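PDB 6E1R: tailspike protein from Acinetobacter phage vB_ApiP_P1, which probably binds and depolymerises the capsular polysaccharide of its Acinetobacter host. Local coordinates for residues A[170-175]-A[199-204]. Numbering follows the deposited sequence.
Sequences MFKAST and VFDRSL
In the parallel beta-helix of this tailspike, Met170 and Phe171 pair with Val199 and Phe200 on neighbouring coils, strand 169-173 lying between 142-146 and 199-200. Phe171 N donates to Val199 O (3.0 Å), and Asp201 N returns a bond to Phe171 O (2.9 Å). The two phenylalanines point the same way from successive coils: their planes, 26° apart, are slid so far that the rings barely overlap, and Phe171 CD2 sits 3.7 Å from Phe200 CE2, over one face of the Phe200 ring. Phe222 stacks on Phe200 and carries the aromatic ladder to the next coil; Ala181 touches both side chains. On the other face of the sheet, selenomethionine Met170, CG anti to the backbone N (chi1 -173°) and extended beyond it, crosses Val199 obliquely, its CE 3.7 Å from Val199 CG1 and 3.4 Å from Asp201 OD2. Lys172 lays its CG against Asp201 CB; its NZ stays 4.9 Å from Asp201 OD2, too far for a salt bridge. Beyond the strand, the chain leaves the ladder in a type I turn from Asp201 to Leu204, and Leu204 CD1 packs against Phe171 CB. Asp201 OD1 closes an Asx turn by accepting from Ser203 N through its anti lone pair, and is also bonded by Ser227 N. Ser203 OG donates to the same oxygen from above the carboxylate plane and, in place of a backbone acceptor, accepts from Ala173 N at 3.1 Å.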
loop_
_atom_site.group_PDB
_atom_site.type_symbol
_atom_site.label_atom_id
_atom_site.label_comp_id
_atom_site.label_asym_id
_atom_site.label_seq_id
_atom_site.Cartn_x
_atom_site.Cartn_y
_atom_site.Cartn_z
HETATM N N MSE A 170 23.506 15.911 -4.959
HETATM C CA MSE A 170 22.813 16.539 -6.074
HETATM C C MSE A 170 23.656 16.439 -7.337
HETATM O O MSE A 170 24.877 16.559 -7.286
HETATM C CB MSE A 170 22.493 17.999 -5.753
HETATM C CG MSE A 170 21.627 18.691 -6.788
HETATM SE SE MSE A 170 20.988 20.421 -6.160
HETATM C CE MSE A 170 19.871 20.910 -7.684
ATOM N N PHE A 171 23.007 16.212 -8.474
ATOM C CA PHE A 171 23.695 16.039 -9.746
ATOM C C PHE A 171 23.262 17.144 -10.695
ATOM O O PHE A 171 22.065 17.313 -10.952
ATOM C CB PHE A 171 23.400 14.659 -10.337
ATOM C CG PHE A 171 23.749 13.525 -9.418
ATOM C CD1 PHE A 171 25.032 13.006 -9.396
ATOM C CD2 PHE A 171 22.799 12.987 -8.566
ATOM C CE1 PHE A 171 25.360 11.964 -8.549
ATOM C CE2 PHE A 171 23.121 11.945 -7.715
ATOM C CZ PHE A 171 24.403 11.433 -7.707
ATOM N N LYS A 172 24.234 17.891 -11.214
ATOM C CA LYS A 172 23.981 19.004 -12.119
ATOM C C LYS A 172 24.806 18.823 -13.386
ATOM O O LYS A 172 25.609 17.894 -13.510
ATOM C CB LYS A 172 24.304 20.351 -11.460
ATOM C CG LYS A 172 23.555 20.627 -10.169
ATOM C CD LYS A 172 23.929 21.993 -9.615
ATOM C CE LYS A 172 23.143 22.320 -8.359
ATOM N NZ LYS A 172 23.515 23.648 -7.794
ATOM N N ALA A 173 24.600 19.735 -14.333
ATOM C CA ALA A 173 25.363 19.781 -15.570
ATOM C C ALA A 173 25.724 21.229 -15.862
ATOM O O ALA A 173 24.883 22.122 -15.730
ATOM C CB ALA A 173 24.577 19.181 -16.743
ATOM N N SER A 174 26.981 21.456 -16.253
ATOM C CA SER A 174 27.418 22.817 -16.549
ATOM C C SER A 174 26.709 23.367 -17.779
ATOM O O SER A 174 26.399 24.563 -17.842
ATOM C CB SER A 174 28.934 22.855 -16.741
ATOM O OG SER A 174 29.303 22.261 -17.973
ATOM N N THR A 175 26.450 22.515 -18.766
ATOM C CA THR A 175 25.700 22.887 -19.957
ATOM C C THR A 175 24.343 22.198 -19.925
ATOM O O THR A 175 24.265 20.978 -19.750
ATOM C CB THR A 175 26.459 22.508 -21.229
ATOM O OG1 THR A 175 27.765 23.100 -21.203
ATOM C CG2 THR A 175 25.711 22.996 -22.461
ATOM N N VAL A 199 19.047 14.730 -5.335
ATOM C CA VAL A 199 18.393 15.695 -6.207
ATOM C C VAL A 199 19.025 15.603 -7.586
ATOM O O VAL A 199 20.249 15.480 -7.715
ATOM C CB VAL A 199 18.501 17.125 -5.643
ATOM C CG1 VAL A 199 17.794 18.117 -6.553
ATOM C CG2 VAL A 199 17.932 17.183 -4.235
ATOM N N PHE A 200 18.187 15.649 -8.616
ATOM C CA PHE A 200 18.626 15.562 -10.004
ATOM C C PHE A 200 18.209 16.847 -10.704
ATOM O O PHE A 200 17.019 17.065 -10.960
ATOM C CB PHE A 200 18.042 14.326 -10.686
ATOM C CG PHE A 200 18.508 13.031 -10.080
ATOM C CD1 PHE A 200 17.914 12.532 -8.931
ATOM C CD2 PHE A 200 19.549 12.318 -10.653
ATOM C CE1 PHE A 200 18.347 11.344 -8.369
ATOM C CE2 PHE A 200 19.985 11.130 -10.097
ATOM C CZ PHE A 200 19.383 10.642 -8.953
ATOM N N ASP A 201 19.188 17.697 -11.003
ATOM C CA ASP A 201 18.908 18.999 -11.585
ATOM C C ASP A 201 18.379 18.851 -13.006
ATOM O O ASP A 201 18.772 17.948 -13.751
ATOM C CB ASP A 201 20.174 19.861 -11.574
ATOM C CG ASP A 201 19.886 21.330 -11.814
ATOM O OD1 ASP A 201 19.509 21.685 -12.950
ATOM O OD2 ASP A 201 20.032 22.129 -10.865
ATOM N N ARG A 202 17.475 19.759 -13.379
ATOM C CA ARG A 202 16.869 19.719 -14.704
ATOM C C ARG A 202 17.860 20.049 -15.811
ATOM O O ARG A 202 17.543 19.835 -16.986
ATOM C CB ARG A 202 15.689 20.689 -14.765
ATOM C CG ARG A 202 14.470 20.151 -15.491
ATOM C CD ARG A 202 13.447 21.252 -15.703
ATOM N NE ARG A 202 13.272 22.077 -14.511
ATOM C CZ ARG A 202 12.819 23.327 -14.527
ATOM N NH1 ARG A 202 12.496 23.904 -15.677
ATOM N NH2 ARG A 202 12.692 24.003 -13.394
ATOM N N SER A 203 19.043 20.563 -15.466
ATOM C CA SER A 203 20.074 20.814 -16.463
ATOM C C SER A 203 20.592 19.527 -17.087
ATOM O O SER A 203 21.118 19.559 -18.204
ATOM C CB SER A 203 21.232 21.593 -15.836
ATOM O OG SER A 203 21.724 20.934 -14.681
ATOM N N LEU A 204 20.453 18.402 -16.391
ATOM C CA LEU A 204 20.873 17.120 -16.933
ATOM C C LEU A 204 19.999 16.726 -18.117
ATOM O O LEU A 204 18.812 17.058 -18.183
ATOM C CB LEU A 204 20.789 16.038 -15.855
ATOM C CG LEU A 204 21.758 16.122 -14.677
ATOM C CD1 LEU A 204 21.332 15.160 -13.578
ATOM C CD2 LEU A 204 23.181 15.832 -15.127
#